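Local coordinates for mitochondrial edited mRNA stability factor 1 (Trypanosoma brucei, PDB 6NL1), which processes the 5' ends of mitochondrial mRNAs as a Nudix-family protein and probably keeps edited transcripts stable, at residues 99-103 with 177-183; 125-131 with 185-190; 219-223 with 311-315. Numbering follows the deposited sequence.

Interaction 1: residues 99-103 with 177-183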
loop_
_atom_site.group_PDB
_atom_site.type_symbol
_atom_site.label_atom_id
_atom_site.label_comp_id
_atom_site.label_asym_id
_atom_site.label_seq_id
_atom_site.Cartn_x
_atom_site.Cartn_y
_atom_site.Cartn_z
ATOM N N SER A 99 -8.588 28.453 -6.686
ATOM C CA SER A 99 -7.855 27.718 -7.718
ATOM C C SER A 99 -8.789 27.166 -8.796
ATOM O O SER A 99 -10.005 27.141 -8.620
ATOM C CB SER A 99 -7.076 26.562 -7.090
ATOM O OG SER A 99 -7.962 25.526 -6.701
ATOM N N PHE A 100 -8.216 26.718 -9.911
ATOM C CA PHE A 100 -9.006 26.099 -10.978
ATOM C C PHE A 100 -9.452 24.691 -10.599
ATOM O O PHE A 100 -8.734 23.971 -9.903
ATOM C CB PHE A 100 -8.219 26.063 -12.294
ATOM C CG PHE A 100 -7.885 27.420 -12.826
ATOM C CD1 PHE A 100 -8.808 28.131 -13.573
ATOM C CD2 PHE A 100 -6.661 28.003 -12.546
ATOM C CE1 PHE A 100 -8.506 29.397 -14.050
ATOM C CE2 PHE A 100 -6.353 29.264 -13.016
ATOM C CZ PHE A 100 -7.275 29.963 -13.772
ATOM N N VAL A 101 -10.635 24.306 -11.065
ATOM C CA VAL A 101 -11.181 22.995 -10.759
ATOM C C VAL A 101 -11.539 22.235 -12.023
ATOM O O VAL A 101 -12.259 22.737 -12.871
ATOM C CB VAL A 101 -12.458 23.100 -9.903
ATOM C CG1 VAL A 101 -12.787 21.734 -9.303
ATOM C CG2 VAL A 101 -12.277 24.150 -8.813
ATOM N N TYR A 102 -11.036 21.014 -12.138
ATOM C CA TYR A 102 -11.410 20.145 -13.236
ATOM C C TYR A 102 -11.923 18.811 -12.718
ATOM O O TYR A 102 -11.577 18.371 -11.622
ATOM C CB TYR A 102 -10.224 19.894 -14.164
ATOM C CG TYR A 102 -9.828 21.076 -15.020
ATOM C CD1 TYR A 102 -9.158 22.166 -14.471
ATOM C CD2 TYR A 102 -10.095 21.088 -16.382
ATOM C CE1 TYR A 102 -8.777 23.237 -15.252
ATOM C CE2 TYR A 102 -9.718 22.148 -17.173
ATOM C CZ TYR A 102 -9.062 23.223 -16.605
ATOM O OH TYR A 102 -8.692 24.281 -17.396
ATOM N N LYS A 103 -12.725 18.156 -13.542
ATOM C CA LYS A 103 -13.347 16.895 -13.185
ATOM C C LYS A 103 -12.965 15.812 -14.186
ATOM O O LYS A 103 -12.868 16.060 -15.392
ATOM C CB LYS A 103 -14.863 17.081 -13.186
ATOM C CG LYS A 103 -15.650 15.873 -12.821
ATOM C CD LYS A 103 -17.138 16.179 -12.886
ATOM C CE LYS A 103 -17.589 16.371 -14.318
ATOM N NZ LYS A 103 -19.057 16.187 -14.457
ATOM N N PHE A 177 -7.686 20.205 -8.242
ATOM C CA PHE A 177 -7.606 21.610 -7.843
ATOM C C PHE A 177 -6.168 22.090 -7.972
ATOM O O PHE A 177 -5.258 21.528 -7.356
ATOM C CB PHE A 177 -8.034 21.783 -6.382
ATOM C CG PHE A 177 -9.381 21.215 -6.070
ATOM C CD1 PHE A 177 -10.508 22.011 -6.125
ATOM C CD2 PHE A 177 -9.516 19.875 -5.725
ATOM C CE1 PHE A 177 -11.757 21.486 -5.834
ATOM C CE2 PHE A 177 -10.756 19.342 -5.433
ATOM C CZ PHE A 177 -11.881 20.149 -5.488
ATOM N N GLY A 178 -5.955 23.128 -8.765
ATOM C CA GLY A 178 -4.628 23.695 -8.888
ATOM C C GLY A 178 -4.596 24.816 -9.892
ATOM O O GLY A 178 -5.647 25.311 -10.294
ATOM N N SER A 179 -3.390 25.218 -10.292
ATOM C CA SER A 179 -3.223 26.211 -11.352
ATOM C C SER A 179 -3.461 25.561 -12.718
ATOM O O SER A 179 -3.425 24.332 -12.840
ATOM C CB SER A 179 -1.809 26.791 -11.305
ATOM O OG SER A 179 -0.855 25.798 -11.644
ATOM N N GLU A 180 -3.687 26.378 -13.745
ATOM C CA GLU A 180 -3.875 25.867 -15.105
ATOM C C GLU A 180 -2.663 25.057 -15.557
ATOM O O GLU A 180 -2.797 24.006 -16.191
ATOM C CB GLU A 180 -4.098 27.017 -16.093
ATOM C CG GLU A 180 -5.375 27.822 -15.866
ATOM C CD GLU A 180 -6.588 27.227 -16.565
ATOM O OE1 GLU A 180 -6.650 25.987 -16.721
ATOM O OE2 GLU A 180 -7.481 28.006 -16.967
ATOM N N ARG A 181 -1.479 25.557 -15.224
ATOM C CA ARG A 181 -0.229 24.906 -15.598
ATOM C C ARG A 181 -0.014 23.620 -14.809
ATOM O O ARG A 181 0.392 22.603 -15.366
ATOM C CB ARG A 181 0.949 25.855 -15.368
ATOM C CG ARG A 181 2.295 25.304 -15.814
ATOM C CD ARG A 181 3.401 26.329 -15.581
ATOM N NE ARG A 181 3.006 27.661 -16.042
ATOM C CZ ARG A 181 3.795 28.731 -16.020
ATOM N NH1 ARG A 181 5.036 28.633 -15.562
ATOM N NH2 ARG A 181 3.345 29.899 -16.460
ATOM N N GLY A 182 -0.269 23.675 -13.502
ATOM C CA GLY A 182 -0.194 22.488 -12.669
ATOM C C GLY A 182 -1.143 21.413 -13.179
ATOM O O GLY A 182 -0.771 20.248 -13.300
ATOM N N ILE A 183 -2.366 21.814 -13.505
ATOM C CA ILE A 183 -3.369 20.873 -13.994
ATOM C C ILE A 183 -2.974 20.290 -15.351
ATOM O O ILE A 183 -3.136 19.091 -15.590
ATOM C CB ILE A 183 -4.782 21.503 -14.015
ATOM C CG1 ILE A 183 -5.361 21.461 -12.602
ATOM C CG2 ILE A 183 -5.701 20.744 -14.970
ATOM C CD1 ILE A 183 -6.579 22.298 -12.409
#

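Interaction 2: residues 125-131 with 185-190. With SO4 (sulfate ion), chain C.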
loop_
_atom_site.group_PDB
_atom_site.type_symbol
_atom_site.label_atom_id
_atom_site.label_comp_id
_atom_site.label_asym_id
_atom_site.label_seq_id
_atom_site.Cartn_x
_atom_site.Cartn_y
_atom_site.Cartn_z
ATOM N N LEU A 125 1.632 13.165 -7.077
ATOM C CA LEU A 125 1.135 14.124 -8.060
ATOM C C LEU A 125 1.153 15.544 -7.497
ATOM O O LEU A 125 1.496 16.495 -8.200
ATOM C CB LEU A 125 -0.279 13.732 -8.519
ATOM C CG LEU A 125 -0.297 12.475 -9.416
ATOM C CD1 LEU A 125 -1.681 11.851 -9.534
ATOM C CD2 LEU A 125 0.245 12.801 -10.789
ATOM N N LYS A 126 0.790 15.682 -6.226
ATOM C CA LYS A 126 0.824 16.990 -5.587
ATOM C C LYS A 126 2.262 17.492 -5.474
ATOM O O LYS A 126 2.547 18.662 -5.731
ATOM C CB LYS A 126 0.173 16.968 -4.202
ATOM C CG LYS A 126 0.238 18.333 -3.529
ATOM C CD LYS A 126 -0.491 18.358 -2.210
ATOM C CE LYS A 126 -1.989 18.466 -2.403
ATOM N NZ LYS A 126 -2.706 18.473 -1.094
ATOM N N TYR A 127 3.159 16.593 -5.090
ATOM C CA TYR A 127 4.563 16.929 -4.950
ATOM C C TYR A 127 5.126 17.425 -6.283
ATOM O O TYR A 127 5.895 18.378 -6.330
ATOM C CB TYR A 127 5.357 15.704 -4.466
ATOM C CG TYR A 127 6.856 15.865 -4.617
ATOM C CD1 TYR A 127 7.563 16.752 -3.806
ATOM C CD2 TYR A 127 7.564 15.150 -5.581
ATOM C CE1 TYR A 127 8.945 16.924 -3.944
ATOM C CE2 TYR A 127 8.944 15.303 -5.721
ATOM C CZ TYR A 127 9.626 16.199 -4.897
ATOM O OH TYR A 127 10.987 16.377 -5.023
ATOM N N ARG A 128 4.735 16.772 -7.369
ATOM C CA ARG A 128 5.275 17.109 -8.678
ATOM C C ARG A 128 4.650 18.351 -9.310
ATOM O O ARG A 128 5.322 19.056 -10.048
ATOM C CB ARG A 128 5.121 15.933 -9.639
ATOM C CG ARG A 128 6.049 14.745 -9.381
ATOM C CD ARG A 128 5.629 13.612 -10.301
ATOM N NE ARG A 128 6.549 12.478 -10.331
ATOM C CZ ARG A 128 7.549 12.358 -11.198
ATOM N NH1 ARG A 128 7.785 13.321 -12.087
ATOM N NH2 ARG A 128 8.322 11.281 -11.166
ATOM N N THR A 129 3.376 18.621 -9.027
ATOM C CA THR A 129 2.663 19.660 -9.764
ATOM C C THR A 129 1.936 20.678 -8.882
ATOM O O THR A 129 1.489 21.715 -9.373
ATOM C CB THR A 129 1.601 19.039 -10.727
ATOM O OG1 THR A 129 0.540 18.449 -9.958
ATOM C CG2 THR A 129 2.226 17.979 -11.637
ATOM N N GLY A 130 1.780 20.380 -7.598
ATOM C CA GLY A 130 0.996 21.240 -6.721
ATOM C C GLY A 130 -0.502 20.970 -6.757
ATOM O O GLY A 130 -1.263 21.523 -5.957
ATOM N N VAL A 131 -0.935 20.116 -7.676
ATOM C CA VAL A 131 -2.362 19.828 -7.830
ATOM C C VAL A 131 -2.903 18.915 -6.733
ATOM O O VAL A 131 -2.307 17.893 -6.395
ATOM C CB VAL A 131 -2.659 19.199 -9.213
ATOM C CG1 VAL A 131 -4.094 18.623 -9.269
ATOM C CG2 VAL A 131 -2.423 20.237 -10.309
ATOM N N ASN A 185 0.102 19.831 -16.302
ATOM C CA ASN A 185 1.187 18.888 -16.036
ATOM C C ASN A 185 0.697 17.623 -15.345
ATOM O O ASN A 185 1.101 16.510 -15.689
ATOM C CB ASN A 185 2.303 19.564 -15.225
ATOM C CG ASN A 185 3.069 20.610 -16.047
ATOM O OD1 ASN A 185 3.242 20.457 -17.252
ATOM N ND2 ASN A 185 3.514 21.676 -15.394
ATOM N N CYS A 186 -0.195 17.805 -14.379
ATOM C CA CYS A 186 -0.755 16.692 -13.635
ATOM C C CYS A 186 -1.537 15.761 -14.574
ATOM O O CYS A 186 -1.411 14.543 -14.504
ATOM C CB CYS A 186 -1.649 17.225 -12.514
ATOM S SG CYS A 186 -2.314 15.959 -11.453
ATOM N N HIS A 187 -2.334 16.349 -15.457
ATOM C CA HIS A 187 -3.040 15.594 -16.497
ATOM C C HIS A 187 -2.095 14.681 -17.295
ATOM O O HIS A 187 -2.398 13.517 -17.529
ATOM C CB HIS A 187 -3.755 16.568 -17.441
ATOM C CG HIS A 187 -4.250 15.939 -18.706
ATOM N ND1 HIS A 187 -5.409 15.191 -18.764
ATOM C CD2 HIS A 187 -3.746 15.941 -19.963
ATOM C CE1 HIS A 187 -5.596 14.766 -19.999
ATOM N NE2 HIS A 187 -4.598 15.205 -20.747
ATOM N N LYS A 188 -0.945 15.216 -17.701
ATOM C CA LYS A 188 0.046 14.438 -18.445
ATOM C C LYS A 188 0.573 13.265 -17.620
ATOM O O LYS A 188 0.738 12.156 -18.128
ATOM C CB LYS A 188 1.212 15.335 -18.881
ATOM C CG LYS A 188 1.241 15.645 -20.363
ATOM C CD LYS A 188 -0.162 15.936 -20.885
ATOM C CE LYS A 188 -0.218 15.853 -22.406
ATOM N NZ LYS A 188 -1.537 15.352 -22.897
ATOM N N LEU A 189 0.839 13.520 -16.343
ATOM C CA LEU A 189 1.328 12.480 -15.449
ATOM C C LEU A 189 0.290 11.378 -15.220
ATOM O O LEU A 189 0.637 10.211 -15.050
ATOM C CB LEU A 189 1.772 13.086 -14.114
ATOM C CG LEU A 189 3.013 13.976 -14.220
ATOM C CD1 LEU A 189 3.220 14.778 -12.943
ATOM C CD2 LEU A 189 4.255 13.146 -14.542
ATOM N N MET A 190 -0.982 11.753 -15.200
ATOM C CA MET A 190 -2.042 10.787 -14.949
ATOM C C MET A 190 -2.185 9.848 -16.143
ATOM O O MET A 190 -2.382 8.640 -15.974
ATOM C CB MET A 190 -3.359 11.511 -14.651
ATOM C CG MET A 190 -3.326 12.282 -13.327
ATOM S SD MET A 190 -4.648 13.492 -13.170
ATOM C CE MET A 190 -6.093 12.428 -13.172
HETATM S S SO4 C . -1.824 15.016 -0.101
HETATM O O1 SO4 C . -2.412 16.087 0.704
HETATM O O2 SO4 C . -0.372 15.174 -0.114
HETATM O O3 SO4 C . -2.163 13.715 0.478
HETATM O O4 SO4 C . -2.346 15.091 -1.466
#

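Interaction 3: residues 219-223 with 311-315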
loop_
_atom_site.group_PDB
_atom_site.type_symbol
_atom_site.label_atom_id
_atom_site.label_comp_id
_atom_site.label_asym_id
_atom_site.label_seq_id
_atom_site.Cartn_x
_atom_site.Cartn_y
_atom_site.Cartn_z
ATOM N N MET A 219 9.622 -9.929 9.141
ATOM C CA MET A 219 8.372 -9.188 9.228
ATOM C C MET A 219 8.466 -7.939 10.115
ATOM O O MET A 219 9.283 -7.884 11.033
ATOM C CB MET A 219 7.267 -10.112 9.738
ATOM C CG MET A 219 7.118 -11.362 8.872
ATOM S SD MET A 219 5.511 -12.121 9.037
ATOM C CE MET A 219 5.312 -12.114 10.802
ATOM N N LEU A 220 7.623 -6.949 9.822
ATOM C CA LEU A 220 7.526 -5.726 10.612
ATOM C C LEU A 220 6.068 -5.502 10.970
ATOM O O LEU A 220 5.180 -6.115 10.384
ATOM C CB LEU A 220 7.984 -4.502 9.808
ATOM C CG LEU A 220 9.397 -4.408 9.239
ATOM C CD1 LEU A 220 9.400 -4.855 7.790
ATOM C CD2 LEU A 220 9.918 -2.968 9.359
ATOM N N ARG A 221 5.823 -4.599 11.915
ATOM C CA ARG A 221 4.462 -4.196 12.238
ATOM C C ARG A 221 4.331 -2.687 12.092
ATOM O O ARG A 221 4.904 -1.928 12.865
ATOM C CB ARG A 221 4.092 -4.652 13.648
ATOM C CG ARG A 221 4.082 -6.188 13.790
ATOM C CD ARG A 221 3.597 -6.622 15.157
ATOM N NE ARG A 221 2.156 -6.422 15.324
ATOM C CZ ARG A 221 1.551 -6.474 16.507
ATOM N NH1 ARG A 221 2.263 -6.723 17.603
ATOM N NH2 ARG A 221 0.248 -6.286 16.602
ATOM N N ARG A 222 3.590 -2.265 11.076
ATOM C CA ARG A 222 3.442 -0.857 10.772
ATOM C C ARG A 222 2.225 -0.289 11.491
ATOM O O ARG A 222 1.129 -0.849 11.429
ATOM C CB ARG A 222 3.292 -0.658 9.262
ATOM C CG ARG A 222 3.246 0.810 8.802
ATOM C CD ARG A 222 2.808 0.889 7.340
ATOM N NE ARG A 222 1.478 0.298 7.168
ATOM C CZ ARG A 222 1.054 -0.320 6.067
ATOM N NH1 ARG A 222 1.849 -0.446 5.007
ATOM N NH2 ARG A 222 -0.174 -0.822 6.027
ATOM N N ILE A 223 2.422 0.835 12.161
ATOM C CA ILE A 223 1.340 1.514 12.855
ATOM C C ILE A 223 0.665 2.419 11.844
ATOM O O ILE A 223 1.310 3.262 11.234
ATOM C CB ILE A 223 1.885 2.331 14.032
ATOM C CG1 ILE A 223 2.651 1.406 14.987
ATOM C CG2 ILE A 223 0.751 3.113 14.748
ATOM C CD1 ILE A 223 3.454 2.148 16.069
ATOM N N LEU A 311 9.169 5.974 13.160
ATOM C CA LEU A 311 8.174 6.065 14.240
ATOM C C LEU A 311 6.805 5.544 13.815
ATOM O O LEU A 311 5.902 5.393 14.636
ATOM C CB LEU A 311 8.048 7.501 14.767
ATOM C CG LEU A 311 9.247 8.033 15.560
ATOM C CD1 LEU A 311 9.112 9.530 15.818
ATOM C CD2 LEU A 311 9.451 7.252 16.865
ATOM N N GLN A 312 6.656 5.273 12.525
ATOM C CA GLN A 312 5.450 4.627 12.035
ATOM C C GLN A 312 5.475 3.105 12.203
ATOM O O GLN A 312 4.589 2.422 11.709
ATOM C CB GLN A 312 5.221 4.991 10.567
ATOM C CG GLN A 312 4.792 6.450 10.378
ATOM C CD GLN A 312 4.511 6.803 8.928
ATOM O OE1 GLN A 312 4.158 5.938 8.115
ATOM N NE2 GLN A 312 4.677 8.081 8.593
ATOM N N TYR A 313 6.482 2.576 12.898
ATOM C CA TYR A 313 6.591 1.126 13.084
ATOM C C TYR A 313 6.697 0.802 14.565
ATOM O O TYR A 313 7.246 1.590 15.319
ATOM C CB TYR A 313 7.812 0.572 12.334
ATOM C CG TYR A 313 7.742 0.815 10.854
ATOM C CD1 TYR A 313 8.195 2.012 10.316
ATOM C CD2 TYR A 313 7.202 -0.138 9.990
ATOM C CE1 TYR A 313 8.124 2.260 8.962
ATOM C CE2 TYR A 313 7.123 0.106 8.619
ATOM C CZ TYR A 313 7.585 1.316 8.118
ATOM O OH TYR A 313 7.529 1.588 6.774
ATOM N N MET A 314 6.185 -0.352 14.986
ATOM C CA MET A 314 6.356 -0.752 16.383
ATOM C C MET A 314 7.827 -0.926 16.678
ATOM O O MET A 314 8.531 -1.653 15.970
ATOM C CB MET A 314 5.631 -2.056 16.703
ATOM C CG MET A 314 4.140 -1.956 16.771
ATOM S SD MET A 314 3.410 -3.514 17.355
ATOM C CE MET A 314 3.884 -3.484 19.094
ATOM N N ARG A 315 8.290 -0.262 17.730
ATOM C CA ARG A 315 9.684 -0.347 18.155
ATOM C C ARG A 315 9.732 -0.038 19.641
ATOM O O ARG A 315 8.859 0.657 20.148
ATOM C CB ARG A 315 10.549 0.659 17.378
ATOM C CG ARG A 315 10.745 0.300 15.899
ATOM C CD ARG A 315 11.539 1.362 15.129
ATOM N NE ARG A 315 12.859 1.601 15.723
ATOM C CZ ARG A 315 13.121 2.576 16.592
ATOM N NH1 ARG A 315 12.160 3.410 16.967
ATOM N NH2 ARG A 315 14.346 2.720 17.081
HETATM O O HOH W 1 7.805 -2.898 13.295
HETATM O O HOH W 2 2.168 4.327 8.851
#

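Interaction 1: residues 99-103 with 177-183
How a sheet hands the chain over to a helix, and how that helix is then held to the adjacent strand, is well seen at residues 99-103 and 177-183. The backbone supplies the first set of bonds. Phe-100 and Gly-178 form an antiparallel hydrogen-bonded pair: Phe-100 N donates to Gly-178 O at 3.0 Å, and Gly-178 N to Phe-100 O at 3.1 Å. The next pair, Val-101 with Phe-177, is non-hydrogen-bonded, and Phe-177 CA comes within 3.3 Å of Phe-100 O in a CA-H...O contact. On the sheet face of Val-101 and Phe-177, these two side chains pack together, with Val-101 CG1 3.6 Å from Phe-177 CE1.

CH-pi and apolar contacts dominate where the helix begins. Glu-180 CG lies over the Phe-100 ring, 3.5 Å from its centroid, while Ile-183 CG2 sits 4.1 Å from the centroid of the Tyr-102 ring. The same isoleucine brings CD1 to 3.3 Å from Tyr-102 CD1 and to 4.1 Å from Phe-100 CB.

Polar bonds complete the junction. Ser-179 is the N-cap, its OG accepting from Gly-182 N at 2.9 Å, and Tyr-102 OH donates to Glu-180 OE1 at 2.7 Å. On its other side strand 100-107 pairs with strand 84-86, so it lies inside the four-stranded sheet. Glu-180 therefore works twice, its aliphatic part against an aromatic face and its carboxylate on a phenol, which ties the first helical turn to the strand by apolar and polar chemistry together.

Interaction 2: residues 125-131 with 185-190
Leu-189 lies across the end of helix 120-129, overlapping Leu-125, Arg-128 and Thr-129: its CB is 3.7 Å from Leu-125 CD2, and its CD1 is 3.8 Å from Arg-128 CD and 3.6 Å from Thr-129 CG2. One helical turn earlier, Cys-186 fills the next place, its SG 4.1 Å from Leu-125 CD2 and its CB 3.8 Å from Val-131 CG2, and Met-190 CG comes to 4.2 Å from Leu-125 CD1. Residues three and four apart on helix 180-193 thus face the same partner, the usual basis of helix-helix packing. The segments bury 335 Å² with no hydrogen bond between them; the axes of 125-129 and 185-190 approach to 9.9 Å, with N-to-C directions 136° apart.

Thr-129 also shows how a helix end can be tidied within an apolar interface. Its OG1 donates to Leu-125 O at 2.8 Å and accepts from Val-131 N at 3.2 Å, the latter an ST turn, so the hydroxyl is satisfied although it lies 3.6 Å from Cys-186 CB. Gly-130, with positive phi, then turns the chain out of the helix. Arg-128 lends its aliphatic part to Leu-189, while its NE forms a salt bridge with Glu-124; Lys-126, pointing away, binds a sulfate, probably from the crystallisation liquor, with NZ 3.0 Å from its O1.

Val-131 leads directly into strand 132-137, while helix 180-193 follows strand 171-178. Both Val-131 and Met-190 touch Leu-176 of that strand, so the two helices meet over Leu-176 of the four-stranded antiparallel sheet.

Interaction 3: residues 219-223 with 311-315
A short backbone bridge, backed by side chains and water, joins the end of strand 216-223 in the mixed sheet to the loop between strand 290-296 and helix 319-322. Its centre is Arg-222 beside Tyr-313, with CA atoms 4.4 Å apart. Met-314 N donates to Arg-221 O at 2.9 Å and Ile-223 N to Gln-312 O at 2.7 Å, one bond before and one after this pair. Water 2 donates to Ile-223 O and Gln-312 OE1, both at 2.7 Å, and water 1 lies 3.0 Å from Arg-221 N and Met-314 O.

The surroundings are those of a Nudix domain: Tyr-313 OH is hydrogen-bonded to Glu-261, on helix 250-262, whose sequence resembles the Nudix box helix. The tyrosine ring also packs on Leu-220, CD2 to CD2 at 4.0 Å. Across the strand, Met-314 SD lies over one face of the Arg-221 guanidinium, 3.4 Å from NH1, while that group forms a salt bridge with Asp-330 and a cation-pi contact with Trp-333. Ile-223 CG1 meets Met-314 CG at 4.1 Å. Arg-222, whose end leads away from the loop, bonds through NE to Asn-224 and comes about 4 Å, side chain to side chain, from Arg-202, a GDP-binding residue.

Interactions 1 and 2 form one continuous unit. Their centres are 10 Å apart, both use helix 180-193, and their segments alternate along the chain; chiefly Val-131 of interaction 2 joins them, its CG2 3.4 Å from Gly-182 C and its CG1 3.7 Å from Phe-177 O. Interaction 3 opens later in the chain and is remote from both, its centre 37 Å from that of interaction 1 and 30 Å from that of interaction 2, with nearest atoms about 23 Å and 15 Å away. It alone approaches the GDP site, where Arg-202 and Val-288 lie about 4 Å and 10 Å, side chain to side chain, from Arg-222; this apo model lacks the nucleotide.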